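Local coordinates for protein Cas13d (uncultured Ruminococcus sp, PDB 6IV9) that binds a CRISPR RNA and probably uses its two HEPN domains to mature that guide and cleave target RNA, at residues R631-R645 with Y727-V739. The protein carries 2 engineered substitutions. Residues are numbered along the deposited sequence; the frame is centred on the assembly and turned at random.
Sequences RFVYLIKYANAQKIR and YLTVMYLLVKNLV. With nucleotides of chain B.
Y732 meets two side chains of helix 631-638, R631 over a face and Y634 at the edge. The CG of R631 stands 3.9 Å from the centroid of the Y732 ring, over the face, a CH-pi contact. Y634 takes the edge, its own face receiving CD1 and CE1 of Y732 in a T-shaped pair with centroids 5.2 Å apart and planes at 87°. With CG anti to the backbone N (chi1 -173°), Y634 reaches across the long helix as a knob among Y732, V735, K736 and V739, its OH 3.5 Å from V739 CB. Such knobs-into-holes packing joins two helices whose axes approach to 9.1 Å at 43°; L635 fills a second hole, its CD2 tightly set 3.5 Å from V735 CG2. Beyond Y732 the extended R631 chain leads to the CRISPR RNA. There its guanidinium has the base of adenosine 40 of chain B over one face, NH1 forms a salt bridge with a phosphate, and NH2 gives a weak hydrogen bond of 3.2 Å to T729 OG1, which is also hydrogen-bonded to G725 O. Were this arginine an alanine, the CH-pi cover of Y732 would be lost and the phosphate would probably lose one of its positive partners. One turn on from Y732, K736 NZ donates to OP2 of adenosine 37 of chain B at 2.7 Å and to OP1 of uridine 38 of chain B at 2.9 Å.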
loop_
_atom_site.group_PDB
_atom_site.type_symbol
_atom_site.label_atom_id
_atom_site.label_comp_id
_atom_site.label_asym_id
_atom_site.label_seq_id
_atom_site.Cartn_x
_atom_site.Cartn_y
_atom_site.Cartn_z
ATOM N N ARG A 631 -5.127 14.901 -0.178
ATOM C CA ARG A 631 -4.190 15.154 0.940
ATOM C C ARG A 631 -4.953 15.608 2.183
ATOM O O ARG A 631 -4.608 15.184 3.254
ATOM C CB ARG A 631 -3.106 16.116 0.469
ATOM C CG ARG A 631 -2.178 15.411 -0.499
ATOM C CD ARG A 631 -1.294 16.239 -1.362
ATOM N NE ARG A 631 -0.707 15.363 -2.345
ATOM C CZ ARG A 631 0.093 15.774 -3.296
ATOM N NH1 ARG A 631 0.658 14.900 -4.098
ATOM N NH2 ARG A 631 0.315 17.059 -3.451
ATOM N N PHE A 632 -5.930 16.486 2.000
ATOM C CA PHE A 632 -6.787 16.940 3.116
ATOM C C PHE A 632 -7.565 15.740 3.662
ATOM O O PHE A 632 -7.614 15.551 4.837
ATOM C CB PHE A 632 -7.772 17.989 2.611
ATOM C CG PHE A 632 -8.883 18.319 3.569
ATOM C CD1 PHE A 632 -8.634 19.074 4.696
ATOM C CD2 PHE A 632 -10.175 17.884 3.347
ATOM C CE1 PHE A 632 -9.649 19.381 5.577
ATOM C CE2 PHE A 632 -11.189 18.194 4.231
ATOM C CZ PHE A 632 -10.921 18.943 5.340
ATOM N N VAL A 633 -8.105 14.919 2.769
ATOM C CA VAL A 633 -8.902 13.748 3.218
ATOM C C VAL A 633 -8.009 12.813 4.041
ATOM O O VAL A 633 -8.448 12.323 5.041
ATOM C CB VAL A 633 -9.546 13.035 2.024
ATOM C CG1 VAL A 633 -10.141 11.707 2.431
ATOM C CG2 VAL A 633 -10.579 13.914 1.359
ATOM N N TYR A 634 -6.778 12.620 3.594
ATOM C CA TYR A 634 -5.832 11.750 4.325
ATOM C C TYR A 634 -5.607 12.314 5.732
ATOM O O TYR A 634 -5.623 11.573 6.662
ATOM C CB TYR A 634 -4.512 11.664 3.556
ATOM C CG TYR A 634 -3.539 10.670 4.126
ATOM C CD1 TYR A 634 -2.727 11.000 5.190
ATOM C CD2 TYR A 634 -3.450 9.389 3.624
ATOM C CE1 TYR A 634 -1.839 10.095 5.727
ATOM C CE2 TYR A 634 -2.571 8.467 4.157
ATOM C CZ TYR A 634 -1.765 8.818 5.217
ATOM O OH TYR A 634 -0.910 7.934 5.775
ATOM N N LEU A 635 -5.416 13.622 5.842
ATOM C CA LEU A 635 -5.160 14.257 7.154
ATOM C C LEU A 635 -6.371 14.111 8.074
ATOM O O LEU A 635 -6.191 13.843 9.211
ATOM C CB LEU A 635 -4.808 15.726 6.923
ATOM C CG LEU A 635 -3.421 15.962 6.346
ATOM C CD1 LEU A 635 -3.291 17.364 5.787
ATOM C CD2 LEU A 635 -2.366 15.718 7.399
ATOM N N ILE A 636 -7.560 14.333 7.553
ATOM C CA ILE A 636 -8.776 14.208 8.396
ATOM C C ILE A 636 -8.965 12.758 8.830
ATOM O O ILE A 636 -9.346 12.537 9.931
ATOM C CB ILE A 636 -10.006 14.754 7.664
ATOM C CG1 ILE A 636 -9.835 16.236 7.349
ATOM C CG2 ILE A 636 -11.246 14.496 8.481
ATOM C CD1 ILE A 636 -9.527 17.068 8.549
ATOM N N LYS A 637 -8.703 11.825 7.936
ATOM C CA LYS A 637 -8.877 10.382 8.199
ATOM C C LYS A 637 -7.963 9.919 9.340
ATOM O O LYS A 637 -8.431 9.217 10.215
ATOM C CB LYS A 637 -8.425 9.704 6.908
ATOM C CG LYS A 637 -8.675 8.228 6.757
ATOM C CD LYS A 637 -8.545 7.800 5.316
ATOM C CE LYS A 637 -7.139 7.423 4.908
ATOM N NZ LYS A 637 -7.111 6.559 3.711
ATOM N N TYR A 638 -6.700 10.322 9.306
ATOM C CA TYR A 638 -5.711 9.821 10.289
ATOM C C TYR A 638 -5.382 10.828 11.388
ATOM O O TYR A 638 -4.743 10.454 12.340
ATOM C CB TYR A 638 -4.431 9.402 9.564
ATOM C CG TYR A 638 -4.583 8.142 8.760
ATOM C CD1 TYR A 638 -5.140 7.010 9.313
ATOM C CD2 TYR A 638 -4.195 8.080 7.443
ATOM C CE1 TYR A 638 -5.307 5.851 8.579
ATOM C CE2 TYR A 638 -4.339 6.930 6.699
ATOM C CZ TYR A 638 -4.887 5.807 7.271
ATOM O OH TYR A 638 -5.045 4.685 6.540
ATOM N N ALA A 639 -5.794 12.069 11.233
ATOM C CA ALA A 639 -5.419 13.076 12.240
ATOM C C ALA A 639 -6.620 13.923 12.663
ATOM O O ALA A 639 -7.714 13.450 12.608
ATOM C CB ALA A 639 -4.250 13.890 11.767
ATOM N N ASN A 640 -6.349 15.121 13.150
ATOM C CA ASN A 640 -7.376 16.059 13.654
ATOM C C ASN A 640 -7.077 17.429 13.041
ATOM O O ASN A 640 -5.967 17.869 13.184
ATOM C CB ASN A 640 -7.340 16.053 15.174
ATOM C CG ASN A 640 -8.321 17.016 15.789
ATOM O OD1 ASN A 640 -8.051 18.190 15.915
ATOM N ND2 ASN A 640 -9.473 16.511 16.147
ATOM N N ALA A 641 -8.074 18.089 12.466
ATOM C CA ALA A 641 -7.834 19.359 11.747
ATOM C C ALA A 641 -7.220 20.409 12.667
ATOM O O ALA A 641 -6.276 21.037 12.287
ATOM C CB ALA A 641 -9.136 19.868 11.202
ATOM N N GLN A 642 -7.791 20.578 13.837
ATOM C CA GLN A 642 -7.276 21.588 14.779
ATOM C C GLN A 642 -5.862 21.233 15.247
ATOM O O GLN A 642 -5.046 22.119 15.332
ATOM C CB GLN A 642 -8.252 21.692 15.933
ATOM C CG GLN A 642 -7.989 22.896 16.791
ATOM C CD GLN A 642 -8.086 22.407 18.202
ATOM O OE1 GLN A 642 -7.091 22.007 18.794
ATOM N NE2 GLN A 642 -9.302 22.362 18.710
ATOM N N LYS A 643 -5.617 19.970 15.561
ATOM C CA LYS A 643 -4.271 19.555 16.020
ATOM C C LYS A 643 -3.244 19.729 14.899
ATOM O O LYS A 643 -2.173 20.191 15.171
ATOM C CB LYS A 643 -4.323 18.162 16.639
ATOM C CG LYS A 643 -5.027 18.128 17.982
ATOM C CD LYS A 643 -5.081 16.777 18.599
ATOM C CE LYS A 643 -6.171 16.662 19.633
ATOM N NZ LYS A 643 -6.003 17.689 20.676
ATOM N N ILE A 644 -3.608 19.383 13.675
ATOM C CA ILE A 644 -2.667 19.520 12.532
ATOM C C ILE A 644 -2.307 20.998 12.359
ATOM O O ILE A 644 -1.150 21.306 12.168
ATOM C CB ILE A 644 -3.298 18.939 11.257
ATOM C CG1 ILE A 644 -3.268 17.415 11.302
ATOM C CG2 ILE A 644 -2.604 19.477 10.022
ATOM C CD1 ILE A 644 -1.910 16.869 11.585
ATOM N N ARG A 645 -3.293 21.875 12.466
ATOM C CA ARG A 645 -3.021 23.319 12.310
ATOM C C ARG A 645 -2.044 23.764 13.399
ATOM O O ARG A 645 -1.236 24.574 13.096
ATOM C CB ARG A 645 -4.298 24.152 12.338
ATOM C CG ARG A 645 -4.047 25.647 12.243
ATOM C CD ARG A 645 -3.349 26.060 10.971
ATOM N NE ARG A 645 -2.964 27.456 10.922
ATOM C CZ ARG A 645 -1.797 27.925 11.311
ATOM N NH1 ARG A 645 -0.887 27.112 11.794
ATOM N NH2 ARG A 645 -1.531 29.206 11.218
ATOM N N TYR A 727 0.567 23.918 1.845
ATOM C CA TYR A 727 0.267 23.676 3.273
ATOM C C TYR A 727 -0.269 22.256 3.451
ATOM O O TYR A 727 0.226 21.540 4.276
ATOM C CB TYR A 727 -0.774 24.682 3.765
ATOM C CG TYR A 727 -1.336 24.378 5.125
ATOM C CD1 TYR A 727 -0.524 24.335 6.229
ATOM C CD2 TYR A 727 -2.669 24.090 5.308
ATOM C CE1 TYR A 727 -1.019 24.049 7.483
ATOM C CE2 TYR A 727 -3.185 23.790 6.553
ATOM C CZ TYR A 727 -2.357 23.771 7.653
ATOM O OH TYR A 727 -2.822 23.469 8.884
ATOM N N LEU A 728 -1.232 21.867 2.634
ATOM C CA LEU A 728 -1.797 20.503 2.759
ATOM C C LEU A 728 -0.724 19.451 2.464
ATOM O O LEU A 728 -0.697 18.454 3.138
ATOM C CB LEU A 728 -2.979 20.372 1.802
ATOM C CG LEU A 728 -4.207 21.175 2.197
ATOM C CD1 LEU A 728 -5.300 21.040 1.163
ATOM C CD2 LEU A 728 -4.697 20.757 3.562
ATOM N N THR A 729 0.087 19.682 1.443
ATOM C CA THR A 729 1.144 18.716 1.072
ATOM C C THR A 729 2.133 18.556 2.226
ATOM O O THR A 729 2.444 17.446 2.569
ATOM C CB THR A 729 1.894 19.159 -0.186
ATOM O OG1 THR A 729 0.964 19.245 -1.252
ATOM C CG2 THR A 729 3.007 18.214 -0.562
ATOM N N VAL A 730 2.568 19.647 2.822
ATOM C CA VAL A 730 3.584 19.517 3.899
ATOM C C VAL A 730 3.023 18.740 5.096
ATOM O O VAL A 730 3.693 17.886 5.604
ATOM C CB VAL A 730 4.109 20.906 4.300
ATOM C CG1 VAL A 730 4.873 20.861 5.597
ATOM C CG2 VAL A 730 4.931 21.526 3.191
ATOM N N MET A 731 1.829 19.082 5.549
ATOM C CA MET A 731 1.226 18.371 6.700
ATOM C C MET A 731 0.944 16.907 6.324
ATOM O O MET A 731 1.152 16.052 7.128
ATOM C CB MET A 731 -0.019 19.097 7.211
ATOM C CG MET A 731 0.270 20.525 7.617
ATOM S SD MET A 731 1.812 20.792 8.539
ATOM C CE MET A 731 1.481 19.893 10.043
ATOM N N TYR A 732 0.490 16.670 5.104
ATOM C CA TYR A 732 0.192 15.296 4.639
ATOM C C TYR A 732 1.473 14.457 4.660
ATOM O O TYR A 732 1.455 13.378 5.172
ATOM C CB TYR A 732 -0.397 15.352 3.233
ATOM C CG TYR A 732 -0.223 14.114 2.402
ATOM C CD1 TYR A 732 -1.008 13.000 2.595
ATOM C CD2 TYR A 732 0.724 14.069 1.403
ATOM C CE1 TYR A 732 -0.841 11.867 1.831
ATOM C CE2 TYR A 732 0.909 12.943 0.633
ATOM C CZ TYR A 732 0.118 11.839 0.845
ATOM O OH TYR A 732 0.273 10.744 0.075
ATOM N N LEU A 733 2.577 15.021 4.185
ATOM C CA LEU A 733 3.862 14.280 4.129
ATOM C C LEU A 733 4.246 13.863 5.554
ATOM O O LEU A 733 4.665 12.746 5.751
ATOM C CB LEU A 733 4.901 15.240 3.556
ATOM C CG LEU A 733 5.474 14.953 2.177
ATOM C CD1 LEU A 733 4.693 13.955 1.367
ATOM C CD2 LEU A 733 5.768 16.219 1.413
ATOM N N LEU A 734 4.067 14.753 6.515
ATOM C CA LEU A 734 4.423 14.408 7.908
ATOM C C LEU A 734 3.542 13.275 8.445
ATOM O O LEU A 734 4.085 12.308 8.925
ATOM C CB LEU A 734 4.234 15.662 8.759
ATOM C CG LEU A 734 4.315 15.440 10.260
ATOM C CD1 LEU A 734 5.707 15.017 10.666
ATOM C CD2 LEU A 734 3.887 16.678 11.011
ATOM N N VAL A 735 2.225 13.408 8.340
ATOM C CA VAL A 735 1.307 12.364 8.879
ATOM C C VAL A 735 1.491 11.047 8.115
ATOM O O VAL A 735 1.639 10.031 8.752
ATOM C CB VAL A 735 -0.152 12.851 8.869
ATOM C CG1 VAL A 735 -1.121 11.784 9.318
ATOM C CG2 VAL A 735 -0.327 14.111 9.689
ATOM N N LYS A 736 1.558 11.110 6.793
ATOM C CA LYS A 736 1.698 9.879 5.985
ATOM C C LYS A 736 2.991 9.161 6.372
ATOM O O LYS A 736 2.946 7.983 6.551
ATOM C CB LYS A 736 1.745 10.214 4.499
ATOM C CG LYS A 736 1.992 9.029 3.587
ATOM C CD LYS A 736 2.514 9.417 2.252
ATOM C CE LYS A 736 3.963 9.821 2.280
ATOM N NZ LYS A 736 4.526 9.938 0.926
ATOM N N ASN A 737 4.079 9.894 6.535
ATOM C CA ASN A 737 5.360 9.245 6.902
ATOM C C ASN A 737 5.254 8.559 8.268
ATOM O O ASN A 737 5.801 7.498 8.412
ATOM C CB ASN A 737 6.551 10.174 6.730
ATOM C CG ASN A 737 7.080 10.072 5.325
ATOM O OD1 ASN A 737 7.747 9.112 4.999
ATOM N ND2 ASN A 737 6.746 11.029 4.494
ATOM N N LEU A 738 4.603 9.195 9.228
ATOM C CA LEU A 738 4.429 8.610 10.580
ATOM C C LEU A 738 3.512 7.381 10.541
ATOM O O LEU A 738 3.784 6.429 11.228
ATOM C CB LEU A 738 3.933 9.698 11.525
ATOM C CG LEU A 738 4.973 10.774 11.816
ATOM C CD1 LEU A 738 4.379 11.894 12.644
ATOM C CD2 LEU A 738 6.176 10.172 12.497
ATOM N N VAL A 739 2.444 7.436 9.757
ATOM C CA VAL A 739 1.542 6.260 9.621
ATOM C C VAL A 739 2.356 5.111 9.016
ATOM O O VAL A 739 2.223 4.000 9.465
ATOM C CB VAL A 739 0.320 6.605 8.753
ATOM C CG1 VAL A 739 -0.460 5.368 8.357
ATOM C CG2 VAL A 739 -0.578 7.621 9.425
ATOM P P U B 38 3.715 12.148 -2.494
ATOM O OP1 U B 38 3.557 11.629 -1.175
ATOM O OP2 U B 38 2.673 12.071 -3.485
ATOM O "O5'" U B 38 4.089 13.677 -2.271
ATOM C "C5'" U B 38 4.150 14.516 -3.362
ATOM C "C4'" U B 38 4.877 15.787 -2.976
ATOM O "O4'" U B 38 6.186 15.434 -2.472
ATOM C "C3'" U B 38 5.148 16.657 -4.185
ATOM O "O3'" U B 38 4.019 17.520 -4.350
ATOM C "C2'" U B 38 6.422 17.404 -3.789
ATOM O "O2'" U B 38 6.161 18.475 -2.911
ATOM C "C1'" U B 38 7.149 16.347 -2.972
ATOM N N1 U B 38 8.157 15.610 -3.739
ATOM C C2 U B 38 9.262 15.159 -3.036
ATOM O O2 U B 38 9.409 15.366 -1.836
ATOM N N3 U B 38 10.170 14.440 -3.785
ATOM C C4 U B 38 10.072 14.115 -5.138
ATOM O O4 U B 38 10.966 13.446 -5.681
ATOM C C5 U B 38 8.863 14.575 -5.774
ATOM C C6 U B 38 7.971 15.293 -5.066
ATOM P P A B 40 2.951 18.906 -11.279
ATOM O OP1 A B 40 3.430 19.354 -12.607
ATOM O OP2 A B 40 1.578 19.238 -10.793
ATOM O "O5'" A B 40 3.067 17.307 -11.234
ATOM C "C5'" A B 40 1.894 16.465 -11.387
ATOM C "C4'" A B 40 1.875 15.372 -10.349
ATOM O "O4'" A B 40 1.339 15.877 -9.107
ATOM C "C3'" A B 40 0.902 14.231 -10.610
ATOM O "O3'" A B 40 1.242 13.333 -11.642
ATOM C "C2'" A B 40 0.828 13.557 -9.248
ATOM O "O2'" A B 40 1.801 12.558 -8.993
ATOM C "C1'" A B 40 0.933 14.769 -8.316
ATOM N N9 A B 40 -0.297 15.107 -7.594
ATOM C C8 A B 40 -0.960 16.309 -7.519
ATOM N N7 A B 40 -2.008 16.285 -6.727
ATOM C C5 A B 40 -2.046 14.976 -6.262
ATOM C C6 A B 40 -2.903 14.310 -5.366
ATOM N N6 A B 40 -3.953 14.887 -4.781
ATOM N N1 A B 40 -2.646 13.009 -5.095
ATOM C C2 A B 40 -1.595 12.427 -5.682
ATOM N N3 A B 40 -0.718 12.946 -6.540
ATOM C C4 A B 40 -0.996 14.241 -6.784
ATOM P P A B 37 8.534 10.603 0.970
ATOM O OP1 A B 37 9.235 11.531 1.838
ATOM O OP2 A B 37 7.133 10.246 1.404
ATOM O "O5'" A B 37 8.472 11.227 -0.498
ATOM C "C5'" A B 37 7.587 12.357 -0.708
ATOM C "C4'" A B 37 6.963 12.349 -2.085
ATOM O "O4'" A B 37 8.020 12.406 -3.068
ATOM C "C3'" A B 37 6.119 11.114 -2.398
ATOM O "O3'" A B 37 4.996 11.521 -3.179
ATOM C "C2'" A B 37 7.056 10.241 -3.224
ATOM O "O2'" A B 37 6.416 9.384 -4.149
ATOM C "C1'" A B 37 7.918 11.283 -3.946
ATOM N N9 A B 37 9.269 10.803 -4.163
ATOM C C8 A B 37 10.279 10.712 -3.235
ATOM N N7 A B 37 11.407 10.266 -3.731
ATOM C C5 A B 37 11.103 9.996 -5.056
ATOM C C6 A B 37 11.865 9.485 -6.112
ATOM N N6 A B 37 13.134 9.114 -5.980
ATOM N N1 A B 37 11.265 9.348 -7.316
ATOM C C2 A B 37 10.000 9.742 -7.450
ATOM N N3 A B 37 9.171 10.225 -6.529
ATOM C C4 A B 37 9.804 10.358 -5.346
HETATM O O HOH W 1 -0.812 12.222 -2.571
#